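Local coordinates for P43 (Trichuris muris, PDB 6QIX), which is the major secreted protein of a parasitic whipworm, tethers to matrix and inhibits the function of interleukin-13, at residues W202-L205 with K206-V209. Residues are numbered along the deposited sequence; the frame is centred on the assembly and turned at random.
Sequences WFPL and KNIV
Pro204 and Ile208 make the opening backbone bond of a helix: Ile208 N donates to Pro204 O at 3.3 Å, within the carbonyl plane. The same oxygen takes a second, more bent bond from Asn207 N, 2.9 Å away, whose donor stands 54° out of that plane. Two N-H groups thus grip the carbonyl oxygen of the N-cap residue, Pro204. Val209 N makes the next i+4 bond, a straighter one, to Leu205 O at 2.9 Å.

A water ties the incoming loop to this first turn, donating to Trp202 O and accepting from Asn207 ND2 at 2.9 Å. The Asn207 amide also rests against the proline ring, ND2 lying 3.7 Å from Pro204 CD. The peptide bond from Phe203 to Pro204 is cis, consistent with the sharp bend that brings Trp202 O beside the first turn.

Ile208 makes the apolar contact to the loop. With CG1 anti to its carbonyl carbon (chi1 -68°), it sends CD1 over one face of the Phe203 ring, near the rim, while CG1 packs against the backbone carbonyl of Trp202, 3.4 Å from Trp202 O. Phe203 CD2, the other ortho carbon, lies over one face of the Trp202 indole, toward its rim.

The turn starts helix 205-216 after the long loop from strand 180-181; Trp202 NE1 is hydrogen-bonded to Pro238 O in the loop before strand 246-252, and Leu205 packs on Leu328, between helix 315-325 and strand 331-336.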
ATOM      1  N   TRP A 202     -12.254  -7.586 -12.736  1.00 14.78           N
ATOM      2  CA  TRP A 202     -13.161  -8.267 -11.812  1.00 14.48           C
ATOM      3  C   TRP A 202     -12.766  -9.733 -11.662  1.00 15.83           C
ATOM      4  O   TRP A 202     -12.095 -10.320 -12.517  1.00 17.45           O
ATOM      5  CB  TRP A 202     -14.585  -8.161 -12.333  1.00 18.00           C
ATOM      6  CG  TRP A 202     -15.695  -8.513 -11.383  1.00 18.14           C
ATOM      7  CD1 TRP A 202     -16.715  -9.372 -11.627  1.00 20.53           C
ATOM      8  CD2 TRP A 202     -15.876  -8.028 -10.058  1.00 16.52           C
ATOM      9  NE1 TRP A 202     -17.564  -9.421 -10.540  1.00 19.79           N
ATOM     10  CE2 TRP A 202     -17.045  -8.641  -9.544  1.00 19.24           C
ATOM     11  CE3 TRP A 202     -15.156  -7.146  -9.247  1.00 16.41           C
ATOM     12  CZ2 TRP A 202     -17.514  -8.401  -8.242  1.00 19.58           C
ATOM     13  CZ3 TRP A 202     -15.622  -6.895  -7.950  1.00 17.90           C
ATOM     14  CH2 TRP A 202     -16.822  -7.520  -7.473  1.00 18.10           C
ATOM     15  N   PHE A 203     -13.241 -10.324 -10.576  1.00 18.03           N
ATOM     16  CA  PHE A 203     -13.075 -11.735 -10.314  1.00 18.75           C
ATOM     17  C   PHE A 203     -13.719 -12.580 -11.409  1.00 20.56           C
ATOM     18  O   PHE A 203     -14.635 -12.130 -12.103  1.00 22.53           O
ATOM     19  CB  PHE A 203     -13.712 -12.079  -8.962  1.00 20.89           C
ATOM     20  CG  PHE A 203     -13.109 -11.318  -7.814  1.00 22.94           C
ATOM     21  CD1 PHE A 203     -11.897 -11.708  -7.264  1.00 26.55           C
ATOM     22  CD2 PHE A 203     -13.726 -10.202  -7.318  1.00 26.51           C
ATOM     23  CE1 PHE A 203     -11.329 -10.996  -6.194  1.00 26.55           C
ATOM     24  CE2 PHE A 203     -13.163  -9.497  -6.239  1.00 28.69           C
ATOM     25  CZ  PHE A 203     -11.948  -9.870  -5.726  1.00 26.40           C
ATOM     26  N   PRO A 204     -13.300 -13.837 -11.546  1.00 21.96           N
ATOM     27  CA  PRO A 204     -12.330 -14.562 -10.707  1.00 23.12           C
ATOM     28  C   PRO A 204     -10.891 -14.031 -10.739  1.00 22.26           C
ATOM     29  O   PRO A 204     -10.462 -13.303 -11.648  1.00 22.15           O
ATOM     30  CB  PRO A 204     -12.367 -15.993 -11.277  1.00 25.20           C
ATOM     31  CG  PRO A 204     -12.910 -15.850 -12.637  1.00 26.12           C
ATOM     32  CD  PRO A 204     -13.854 -14.688 -12.602  1.00 24.95           C
ATOM     33  N   LEU A 205     -10.134 -14.407  -9.710  1.00 22.22           N
ATOM     34  CA  LEU A 205      -8.755 -13.938  -9.605  1.00 22.44           C
ATOM     35  C   LEU A 205      -7.926 -14.277 -10.841  1.00 21.06           C
ATOM     36  O   LEU A 205      -7.099 -13.460 -11.285  1.00 20.23           O
ATOM     37  CB  LEU A 205      -8.112 -14.542  -8.359  1.00 22.82           C
ATOM     38  CG  LEU A 205      -6.666 -14.192  -8.060  1.00 25.11           C
ATOM     39  CD1 LEU A 205      -6.544 -12.696  -7.770  1.00 22.50           C
ATOM     40  CD2 LEU A 205      -6.237 -15.059  -6.866  1.00 28.11           C
ATOM     41  N   LYS A 206      -8.137 -15.461 -11.432  1.00 21.64           N
ATOM     42  CA  LYS A 206      -7.372 -15.801 -12.635  1.00 24.25           C
ATOM     43  C   LYS A 206      -7.616 -14.810 -13.780  1.00 22.62           C
ATOM     44  O   LYS A 206      -6.698 -14.562 -14.595  1.00 22.06           O
ATOM     45  CB  LYS A 206      -7.664 -17.241 -13.075  1.00 29.96           C
ATOM     46  CG  LYS A 206      -9.083 -17.542 -13.390  1.00 37.53           C
ATOM     47  CD  LYS A 206      -9.243 -18.992 -13.883  1.00 44.90           C
ATOM     48  CE  LYS A 206     -10.713 -19.381 -13.986  1.00 51.31           C
ATOM     49  NZ  LYS A 206     -11.453 -18.495 -14.895  1.00 55.44           N
ATOM     50  N   ASN A 207      -8.812 -14.217 -13.863  1.00 22.83           N
ATOM     51  CA  ASN A 207      -9.032 -13.214 -14.900  1.00 23.25           C
ATOM     52  C   ASN A 207      -8.287 -11.928 -14.568  1.00 22.05           C
ATOM     53  O   ASN A 207      -7.717 -11.280 -15.460  1.00 21.83           O
ATOM     54  CB  ASN A 207     -10.512 -12.897 -15.085  1.00 27.61           C
ATOM     55  CG  ASN A 207     -11.272 -14.014 -15.723  1.00 33.34           C
ATOM     56  OD1 ASN A 207     -10.709 -15.057 -16.044  1.00 33.94           O
ATOM     57  ND2 ASN A 207     -12.575 -13.809 -15.910  1.00 33.10           N
ATOM     58  N   ILE A 208      -8.264 -11.540 -13.295  1.00 19.53           N
ATOM     59  CA  ILE A 208      -7.503 -10.349 -12.903  1.00 18.83           C
ATOM     60  C   ILE A 208      -6.034 -10.520 -13.260  1.00 17.85           C
ATOM     61  O   ILE A 208      -5.395  -9.619 -13.812  1.00 17.08           O
ATOM     62  CB  ILE A 208      -7.679 -10.072 -11.397  1.00 17.37           C
ATOM     63  CG1 ILE A 208      -9.104  -9.634 -11.070  1.00 17.89           C
ATOM     64  CG2 ILE A 208      -6.727  -8.984 -10.912  1.00 17.75           C
ATOM     65  CD1 ILE A 208      -9.397  -9.522  -9.618  1.00 19.79           C
ATOM     66  N   VAL A 209      -5.476 -11.690 -12.939  1.00 19.14           N
ATOM     67  CA  VAL A 209      -4.068 -11.966 -13.205  1.00 20.62           C
ATOM     68  C   VAL A 209      -3.805 -11.922 -14.702  1.00 19.97           C
ATOM     69  O   VAL A 209      -2.854 -11.287 -15.159  1.00 21.64           O
ATOM     70  CB  VAL A 209      -3.673 -13.326 -12.604  1.00 22.91           C
ATOM     71  CG1 VAL A 209      -2.309 -13.787 -13.103  1.00 23.92           C
ATOM     72  CG2 VAL A 209      -3.668 -13.223 -11.126  1.00 22.88           C
TER
HETATM   73  O   HOH W   1     -13.649 -11.327 -14.847  1.00 31.98           O